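Local coordinates for FtsZ-like protein of unknown function (PDB 3C8L), which is of unknown function, though described as FtsZ-like, and belongs to a family of conserved hypothetical proteins, at residues Met54-Gln59 / Ala113-Leu118; Ala25-Val30 / Glu70-Ala75; Ile8-Met13 / Asn32-Asn37. One frame throughout, in Å; residues are numbered along the deposited sequence. Where two conformers were deposited one is given.

Contact 1: residues Met54-Gln59 / Ala113-Leu118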
loop_
_atom_site.group_PDB
_atom_site.type_symbol
_atom_site.label_atom_id
_atom_site.label_comp_id
_atom_site.label_asym_id
_atom_site.label_seq_id
_atom_site.Cartn_x
_atom_site.Cartn_y
_atom_site.Cartn_z
HETATM N N MSE A 54 -5.593 21.675 12.207
HETATM C CA MSE A 54 -6.583 20.709 11.781
HETATM C C MSE A 54 -6.892 19.692 12.851
HETATM O O MSE A 54 -6.024 19.313 13.628
HETATM C CB MSE A 54 -6.200 19.979 10.501
HETATM C CG MSE A 54 -6.051 20.884 9.317
HETATM SE SE MSE A 54 -6.119 19.889 7.704
HETATM C CE MSE A 54 -4.743 18.548 8.199
ATOM N N ILE A 55 -8.139 19.247 12.855
ATOM C CA ILE A 55 -8.620 18.254 13.785
ATOM C C ILE A 55 -8.350 16.920 13.099
ATOM O O ILE A 55 -8.785 16.711 11.943
ATOM C CB ILE A 55 -10.141 18.402 14.034
ATOM C CG1 ILE A 55 -10.406 19.742 14.727
ATOM C CG2 ILE A 55 -10.607 17.245 14.855
ATOM C CD1 ILE A 55 -11.867 20.115 14.773
ATOM N N ILE A 56 -7.613 16.051 13.776
ATOM C CA ILE A 56 -7.300 14.741 13.239
ATOM C C ILE A 56 -7.744 13.669 14.226
ATOM O O ILE A 56 -7.259 13.601 15.344
ATOM C CB ILE A 56 -5.803 14.585 12.915
ATOM C CG1 ILE A 56 -5.325 15.750 12.025
ATOM C CG2 ILE A 56 -5.580 13.223 12.232
ATOM C CD1 ILE A 56 -3.830 15.692 11.681
ATOM N N GLU A 57 -8.680 12.822 13.813
ATOM C CA GLU A 57 -9.165 11.732 14.634
ATOM C C GLU A 57 -8.634 10.423 14.051
ATOM O O GLU A 57 -8.792 10.160 12.848
ATOM C CB GLU A 57 -10.689 11.677 14.642
ATOM C CG GLU A 57 -11.395 12.832 15.294
ATOM C CD GLU A 57 -12.940 12.671 15.142
ATOM O OE1 GLU A 57 -13.417 11.633 14.622
ATOM O OE2 GLU A 57 -13.604 13.604 15.495
ATOM N N VAL A 58 -8.104 9.572 14.923
ATOM C CA VAL A 58 -7.551 8.300 14.521
ATOM C C VAL A 58 -8.381 7.185 15.137
ATOM O O VAL A 58 -8.634 7.206 16.345
ATOM C CB VAL A 58 -6.080 8.152 14.957
ATOM C CG1 VAL A 58 -5.501 6.817 14.480
ATOM C CG2 VAL A 58 -5.251 9.309 14.425
ATOM N N GLN A 59 -8.826 6.238 14.300
ATOM C CA GLN A 59 -9.577 5.070 14.734
ATOM C C GLN A 59 -8.733 3.849 14.398
ATOM O O GLN A 59 -8.419 3.634 13.213
ATOM C CB GLN A 59 -10.913 4.989 13.978
ATOM C CG GLN A 59 -11.771 3.796 14.363
ATOM C CD GLN A 59 -12.934 3.526 13.407
ATOM O OE1 GLN A 59 -13.144 4.249 12.439
ATOM N NE2 GLN A 59 -13.695 2.478 13.700
ATOM N N ALA A 113 -5.871 1.351 10.648
ATOM C CA ALA A 113 -6.052 2.721 11.103
ATOM C C ALA A 113 -6.844 3.507 10.051
ATOM O O ALA A 113 -6.617 3.367 8.852
ATOM C CB ALA A 113 -4.717 3.465 11.394
ATOM N N ALA A 114 -7.804 4.300 10.520
ATOM C CA ALA A 114 -8.515 5.280 9.736
ATOM C C ALA A 114 -8.164 6.636 10.358
ATOM O O ALA A 114 -8.437 6.858 11.538
ATOM C CB ALA A 114 -10.023 5.073 9.718
ATOM N N VAL A 115 -7.536 7.509 9.570
ATOM C CA VAL A 115 -7.131 8.837 9.984
ATOM C C VAL A 115 -8.076 9.797 9.278
ATOM O O VAL A 115 -8.076 9.899 8.052
ATOM C CB VAL A 115 -5.652 9.120 9.593
ATOM C CG1 VAL A 115 -5.268 10.561 9.930
ATOM C CG2 VAL A 115 -4.704 8.101 10.260
ATOM N N THR A 116 -8.890 10.511 10.064
ATOM C CA THR A 116 -9.871 11.424 9.511
ATOM C C THR A 116 -9.494 12.861 9.807
ATOM O O THR A 116 -9.193 13.203 10.969
ATOM C CB THR A 116 -11.270 11.151 10.096
ATOM O OG1 THR A 116 -11.641 9.791 9.810
ATOM C CG2 THR A 116 -12.299 12.073 9.458
ATOM N N VAL A 117 -9.491 13.708 8.779
ATOM C CA VAL A 117 -9.253 15.123 8.936
ATOM C C VAL A 117 -10.643 15.774 8.944
ATOM O O VAL A 117 -11.466 15.511 8.045
ATOM C CB VAL A 117 -8.431 15.707 7.801
ATOM C CG1 VAL A 117 -8.392 17.232 7.923
ATOM C CG2 VAL A 117 -7.037 15.075 7.801
ATOM N N LEU A 118 -10.909 16.573 9.974
ATOM C CA LEU A 118 -12.181 17.263 10.137
ATOM C C LEU A 118 -11.989 18.755 10.346
ATOM O O LEU A 118 -10.889 19.203 10.666
ATOM C CB LEU A 118 -12.977 16.732 11.334
ATOM C CG LEU A 118 -13.159 15.214 11.356
ATOM C CD1 LEU A 118 -12.096 14.541 12.216
ATOM C CD2 LEU A 118 -14.530 14.815 11.853
HETATM O O HOH W 1 -9.581 21.425 11.048
#
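Strands 55-59 and 113-118 run side by side in the interior of the mixed sheet, 165° apart in direction, and offer a regular example of antiparallel pairing. Glu57 with Thr116 and Gln59 with Ala114 are hydrogen-bonded pairs, each closed by two nearly straight bonds lying in the carbonyl planes. Ile56 opposite Val117 and Val58 opposite Val115 are the non-hydrogen-bonded pairs between and beside them. At the Ile55 end, Leu118 N binds Ile55 O at 2.9 Å, while the return bond is relayed by water: it accepts from Ile55 N at 3.2 Å and donates to Leu118 O at 2.6 Å.

The side chain of Glu57 leaves the backbone with CG anti to the carbonyl carbon (chi1 -66°) and then runs extended across the end of Leu118 at about a right angle. Its CB lies 4.0 Å from Leu118 CD1. One atom further, CG closes to 3.6 Å on the same Leu118 CD1, and CD keeps that spacing. At the tip, OE2 passes Leu118 CD2 at 3.9 Å before turning to a salt bridge with Arg4, whose strand borders the other edge of strand 107-120.

On the other face the side chains that these two strands contribute, Ile56, Val58, Val115 and Val117, are all aliphatic. Ile56 CG2 and Val115 CG1, on side chains lying side by side and pointing the same way, meet at 3.5 Å. Beyond the strand end, the bent selenomethionine Met54 sets its SE 3.5 Å from Val117 CG1, crossing that valine obliquely.

The chemistry thus divides by face: aliphatic contacts line the side that helix 22-34 covers, whereas on the other a leucine packs against the methylene arm of a glutamate whose charge is probably balanced by Arg4 beyond it.

Contact 2: residues Ala25-Val30 / Glu70-Ala75; sequences AASRAV and EEEVLA
Val73 presents its two methyl groups in different directions, and each meets a different part of helix 22-34. CG1, anti to the backbone N, faces Val30, whose CG2 comes to 3.7 Å from Val73 CG1; the two valine side chains cross at about a right angle, so that they touch methyl to methyl. CG2 of Val73 is turned the other way, toward the preceding turn of the same helix, where it lies 3.9 Å from Ala26 CB and 3.7 Å from Ser27 OG. Ala26 and Val30 stand one turn apart, and both direct their CB atoms at the short helix.

The two helices run almost parallel, 22° apart with segment axes 8.9 Å from each other, a spacing consistent with the small side chains of Ala26 and Ser27 at the interface. They lie side by side on one face of the sheet. Helix 70-74 belongs to the beta-alpha-beta crossover that joins the parallel neighbouring strands 55-62 and 81-94, and Val58 of the first strand touches Val30 as well as Leu74.

Along the more open flank the contact turns polar. Ser27 OG, hydrogen-bonded to Thr23 O within its own helix, also binds a water at 3.1 Å. That water donates to Glu72 OE2 at 2.6 Å, while Glu72 OE1 forms a salt bridge with Arg69; the extended glutamate side chain brings the carboxylate alongside the serine without a direct bond between them.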
loop_
_atom_site.group_PDB
_atom_site.type_symbol
_atom_site.label_atom_id
_atom_site.label_comp_id
_atom_site.label_asym_id
_atom_site.label_seq_id
_atom_site.Cartn_x
_atom_site.Cartn_y
_atom_site.Cartn_z
ATOM N N ALA A 25 2.019 -2.449 15.619
ATOM C CA ALA A 25 1.078 -2.641 14.506
ATOM C C ALA A 25 0.250 -1.361 14.302
ATOM O O ALA A 25 0.081 -0.880 13.170
ATOM C CB ALA A 25 0.176 -3.840 14.775
ATOM N N ALA A 26 -0.244 -0.789 15.403
ATOM C CA ALA A 26 -1.055 0.418 15.336
ATOM C C ALA A 26 -0.284 1.632 14.800
ATOM O O ALA A 26 -0.791 2.370 13.972
ATOM C CB ALA A 26 -1.652 0.738 16.700
ATOM N N SER A 27 0.940 1.812 15.294
ATOM C CA SER A 27 1.783 2.923 14.851
ATOM C C SER A 27 2.073 2.817 13.358
ATOM O O SER A 27 2.002 3.811 12.617
ATOM C CB SER A 27 3.087 2.969 15.663
ATOM O OG SER A 27 2.800 3.327 17.002
ATOM N N ARG A 28 2.404 1.608 12.920
ATOM C CA ARG A 28 2.694 1.360 11.502
ATOM C C ARG A 28 1.443 1.571 10.655
ATOM O O ARG A 28 1.540 2.050 9.520
ATOM C CB ARG A 28 3.225 -0.030 11.298
ATOM C CG ARG A 28 4.652 -0.175 11.795
ATOM C CD ARG A 28 5.163 -1.588 11.767
ATOM N NE ARG A 28 6.577 -1.652 12.161
ATOM C CZ ARG A 28 7.250 -2.755 12.427
ATOM N NH1 ARG A 28 6.659 -3.929 12.366
ATOM N NH2 ARG A 28 8.540 -2.677 12.792
ATOM N N ALA A 29 0.268 1.222 11.185
ATOM C CA ALA A 29 -0.981 1.428 10.462
ATOM C C ALA A 29 -1.267 2.919 10.218
ATOM O O ALA A 29 -1.665 3.315 9.120
ATOM C CB ALA A 29 -2.147 0.768 11.189
ATOM N N VAL A 30 -1.073 3.759 11.234
ATOM C CA VAL A 30 -1.249 5.203 11.093
ATOM C C VAL A 30 -0.231 5.753 10.071
ATOM O O VAL A 30 -0.583 6.551 9.189
ATOM C CB VAL A 30 -1.116 5.917 12.460
ATOM C CG1 VAL A 30 -1.153 7.439 12.299
ATOM C CG2 VAL A 30 -2.233 5.457 13.403
ATOM N N GLU A 70 -1.204 4.813 23.579
ATOM C CA GLU A 70 -1.772 5.904 22.796
ATOM C C GLU A 70 -0.837 6.994 22.368
ATOM O O GLU A 70 -0.867 7.439 21.224
ATOM C CB GLU A 70 -2.958 6.528 23.551
ATOM C CG GLU A 70 -3.470 7.856 22.980
ATOM C CD GLU A 70 -4.794 8.308 23.590
ATOM O OE1 GLU A 70 -5.581 7.428 24.049
ATOM O OE2 GLU A 70 -5.047 9.537 23.577
ATOM N N GLU A 71 0.006 7.437 23.280
ATOM C CA GLU A 71 0.910 8.543 23.001
ATOM C C GLU A 71 1.899 8.239 21.885
ATOM O O GLU A 71 2.225 9.107 21.083
ATOM C CB GLU A 71 1.624 8.981 24.288
ATOM C CG GLU A 71 0.676 9.503 25.415
ATOM C CD GLU A 71 -0.156 8.445 26.150
ATOM O OE1 GLU A 71 0.110 7.214 26.024
ATOM O OE2 GLU A 71 -1.076 8.847 26.905
ATOM N N GLU A 72 2.381 7.012 21.848
ATOM C CA GLU A 72 3.297 6.579 20.811
ATOM C C GLU A 72 2.602 6.541 19.445
ATOM O O GLU A 72 3.175 6.961 18.446
ATOM C CB GLU A 72 3.859 5.198 21.174
ATOM C CG GLU A 72 4.775 4.588 20.165
ATOM C CD GLU A 72 5.504 3.341 20.679
ATOM O OE1 GLU A 72 5.573 3.148 21.909
ATOM O OE2 GLU A 72 6.043 2.594 19.831
ATOM N N VAL A 73 1.357 6.091 19.409
ATOM C CA VAL A 73 0.602 6.030 18.154
ATOM C C VAL A 73 0.332 7.447 17.633
ATOM O O VAL A 73 0.541 7.720 16.453
ATOM C CB VAL A 73 -0.702 5.242 18.341
ATOM C CG1 VAL A 73 -1.570 5.313 17.081
ATOM C CG2 VAL A 73 -0.409 3.792 18.714
ATOM N N LEU A 74 -0.147 8.337 18.494
ATOM C CA LEU A 74 -0.456 9.691 18.040
ATOM C C LEU A 74 0.757 10.489 17.599
ATOM O O LEU A 74 0.636 11.367 16.760
ATOM C CB LEU A 74 -1.284 10.470 19.079
ATOM C CG LEU A 74 -2.726 9.986 19.255
ATOM C CD1 LEU A 74 -3.447 10.819 20.314
ATOM C CD2 LEU A 74 -3.482 10.005 17.931
ATOM N N ALA A 75 1.927 10.163 18.148
ATOM C CA ALA A 75 3.153 10.849 17.762
ATOM C C ALA A 75 3.518 10.554 16.286
ATOM O O ALA A 75 4.358 11.245 15.719
ATOM C CB ALA A 75 4.311 10.478 18.706
HETATM O O HOH W 2 5.914 3.117 17.299
#

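Contact 3: residues Ile8-Met13 / Asn32-Asn37; sequences IIEMGM and NAIAHN. With IMD (imidazole), chain F.
Glu10, Ala33 and Asn32 bury the most surface where helix 22-34 packs back on strand 4-16, the strand that precedes it. Glu10 reaches tip to tip for Asn37, whose ND2 donates to the anti lone pair of Glu10 OE1 at 2.8 Å, with the carboxylate and amide planes turned 46° apart. The other oxygen, OE2, takes an almost straight bond (176°) from N1 of a bound imidazole at 2.5 Å. A water lies within hydrogen-bonding distance of Glu10 OE1 and Ile34 O and can donate to either.

Ala33 sets its CB 3.5 Å from Gly12 N; a CB on Gly12 would collide with the backbone at Ala33, so the glycine lets the helix come this close. Asn32, its CG anti to the backbone N, receives Met13 N on OD1 at 3.0 Å, the donor standing above the carbonyl plane.

An alanine at Glu10 would remove the carboxylate and would probably leave Asn37, which also bonds to Asn37 of the third subunit, less firmly held. The short bond to imidazole, probably a molecule from the crystallisation liquor, is consistent with a carboxylate facing a protonated ring, and the amide N-H on OE1 would probably help to stabilise the negative charge.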
loop_
_atom_site.group_PDB
_atom_site.type_symbol
_atom_site.label_atom_id
_atom_site.label_comp_id
_atom_site.label_asym_id
_atom_site.label_seq_id
_atom_site.Cartn_x
_atom_site.Cartn_y
_atom_site.Cartn_z
ATOM N N ILE A 8 -11.647 14.295 4.809
ATOM C CA ILE A 8 -10.986 13.154 4.150
ATOM C C ILE A 8 -10.702 12.096 5.179
ATOM O O ILE A 8 -10.500 12.403 6.353
ATOM C CB ILE A 8 -9.631 13.540 3.431
ATOM C CG1 ILE A 8 -9.024 12.348 2.656
ATOM C CG2 ILE A 8 -8.620 14.090 4.436
ATOM C CD1 ILE A 8 -7.758 12.658 1.880
ATOM N N ILE A 9 -10.717 10.838 4.734
ATOM C CA ILE A 9 -10.437 9.661 5.575
ATOM C C ILE A 9 -9.335 8.885 4.857
ATOM O O ILE A 9 -9.484 8.526 3.686
ATOM C CB ILE A 9 -11.684 8.780 5.806
ATOM C CG1 ILE A 9 -12.872 9.598 6.344
ATOM C CG2 ILE A 9 -11.353 7.626 6.720
ATOM C CD1 ILE A 9 -14.182 8.840 6.356
ATOM N N GLU A 10 -8.212 8.658 5.535
ATOM C CA GLU A 10 -7.048 7.960 5.006
ATOM C C GLU A 10 -6.893 6.667 5.789
ATOM O O GLU A 10 -6.786 6.695 7.019
ATOM C CB GLU A 10 -5.816 8.845 5.214
ATOM C CG GLU A 10 -5.914 10.175 4.559
ATOM C CD GLU A 10 -4.778 11.079 4.988
ATOM O OE1 GLU A 10 -3.674 10.991 4.435
ATOM O OE2 GLU A 10 -5.023 11.890 5.916
HETATM N N MSE A 11 -6.845 5.533 5.099
HETATM C CA MSE A 11 -6.807 4.231 5.742
HETATM C C MSE A 11 -5.508 3.493 5.458
HETATM O O MSE A 11 -4.924 3.576 4.369
HETATM C CB MSE A 11 -8.037 3.425 5.306
HETATM C CG MSE A 11 -9.334 4.008 5.962
HETATM SE SE MSE A 11 -10.987 3.614 5.071
HETATM C CE MSE A 11 -10.777 4.856 3.551
ATOM N N GLY A 12 -5.070 2.716 6.436
ATOM C CA GLY A 12 -3.826 1.974 6.346
ATOM C C GLY A 12 -3.787 0.757 7.231
ATOM O O GLY A 12 -4.584 0.647 8.177
HETATM N N MSE A 13 -2.844 -0.132 6.930
HETATM C CA MSE A 13 -2.640 -1.381 7.662
HETATM C C MSE A 13 -1.205 -1.402 8.198
HETATM O O MSE A 13 -0.280 -0.976 7.495
HETATM C CB MSE A 13 -2.840 -2.582 6.716
HETATM C CG MSE A 13 -2.637 -3.954 7.352
HETATM SE SE MSE A 13 -2.921 -5.428 6.161
HETATM C CE MSE A 13 -1.601 -5.055 5.005
ATOM N N ASN A 32 1.247 4.150 7.590
ATOM C CA ASN A 32 0.802 3.604 6.255
ATOM C C ASN A 32 -0.378 4.380 5.744
ATOM O O ASN A 32 -0.516 4.587 4.542
ATOM C CB ASN A 32 0.355 2.084 6.350
ATOM C CG ASN A 32 -0.060 1.373 4.938
ATOM O OD1 ASN A 32 -1.257 0.993 4.691
ATOM N ND2 ASN A 32 0.936 1.130 4.082
ATOM N N ALA A 33 -1.265 4.798 6.646
ATOM C CA ALA A 33 -2.474 5.493 6.228
ATOM C C ALA A 33 -2.196 6.849 5.576
ATOM O O ALA A 33 -2.902 7.267 4.652
ATOM C CB ALA A 33 -3.423 5.676 7.414
ATOM N N ILE A 34 -1.190 7.548 6.100
ATOM C CA ILE A 34 -0.922 8.882 5.646
ATOM C C ILE A 34 0.307 9.068 4.764
ATOM O O ILE A 34 0.448 10.112 4.122
ATOM C CB ILE A 34 -0.828 9.866 6.867
ATOM C CG1 ILE A 34 0.452 9.628 7.675
ATOM C CG2 ILE A 34 -2.100 9.803 7.727
ATOM C CD1 ILE A 34 0.702 10.615 8.833
ATOM N N ALA A 35 1.168 8.061 4.692
ATOM C CA ALA A 35 2.449 8.209 4.005
ATOM C C ALA A 35 2.390 8.532 2.545
ATOM O O ALA A 35 3.320 9.140 2.005
ATOM C CB ALA A 35 3.300 6.920 4.199
ATOM N N HIS A 36 1.340 8.068 1.883
ATOM C CA HIS A 36 1.230 8.231 0.442
ATOM C C HIS A 36 0.345 9.350 0.009
ATOM O O HIS A 36 0.010 9.432 -1.171
ATOM C CB HIS A 36 0.876 6.920 -0.255
ATOM C CG HIS A 36 1.891 5.832 -0.110
ATOM N ND1 HIS A 36 1.624 4.542 -0.521
ATOM C CD2 HIS A 36 3.124 5.808 0.449
ATOM C CE1 HIS A 36 2.672 3.781 -0.268
ATOM N NE2 HIS A 36 3.587 4.519 0.336
ATOM N N ASN A 37 -0.030 10.222 0.945
ATOM C CA ASN A 37 -0.830 11.393 0.636
ATOM C C ASN A 37 -0.164 12.651 1.152
ATOM O O ASN A 37 0.585 12.596 2.108
ATOM C CB ASN A 37 -2.215 11.324 1.315
ATOM C CG ASN A 37 -2.965 10.068 1.006
ATOM O OD1 ASN A 37 -3.051 9.648 -0.140
ATOM N ND2 ASN A 37 -3.534 9.471 2.037
HETATM N N1 IMD F . -3.208 13.205 7.092
HETATM C C2 IMD F . -1.996 13.410 6.624
HETATM N N3 IMD F . -1.283 14.090 7.553
HETATM C C4 IMD F . -2.071 14.297 8.609
HETATM C C5 IMD F . -3.306 13.753 8.328
HETATM O O HOH W 3 -1.144 12.442 4.160
HETATM O O HOH W 4 -2.940 2.485 2.685
#

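How the contacts relate
The three contacts share one two-layer core. Strand 107-120 links contacts 1 and 3, whose centres are 10 Å apart: Val115 N lies 2.8 Å from Glu10 O, a probable hydrogen bond, so the sheet continues directly from one to the other. Contact 2 sits on its helical face, where Val30 CG2 packs 3.7 Å from Val58 CG1 and Ala113 CB reaches Val30 N at the same distance. Helix 22-34 serves contacts 2 and 3, with Ala29 CB 3.8 Å from Met13 C. No active site is established, but the imidazole bound by contact 3 also lies about 4 Å from the side chain of Ile56 in contact 1, possibly marking a pocket.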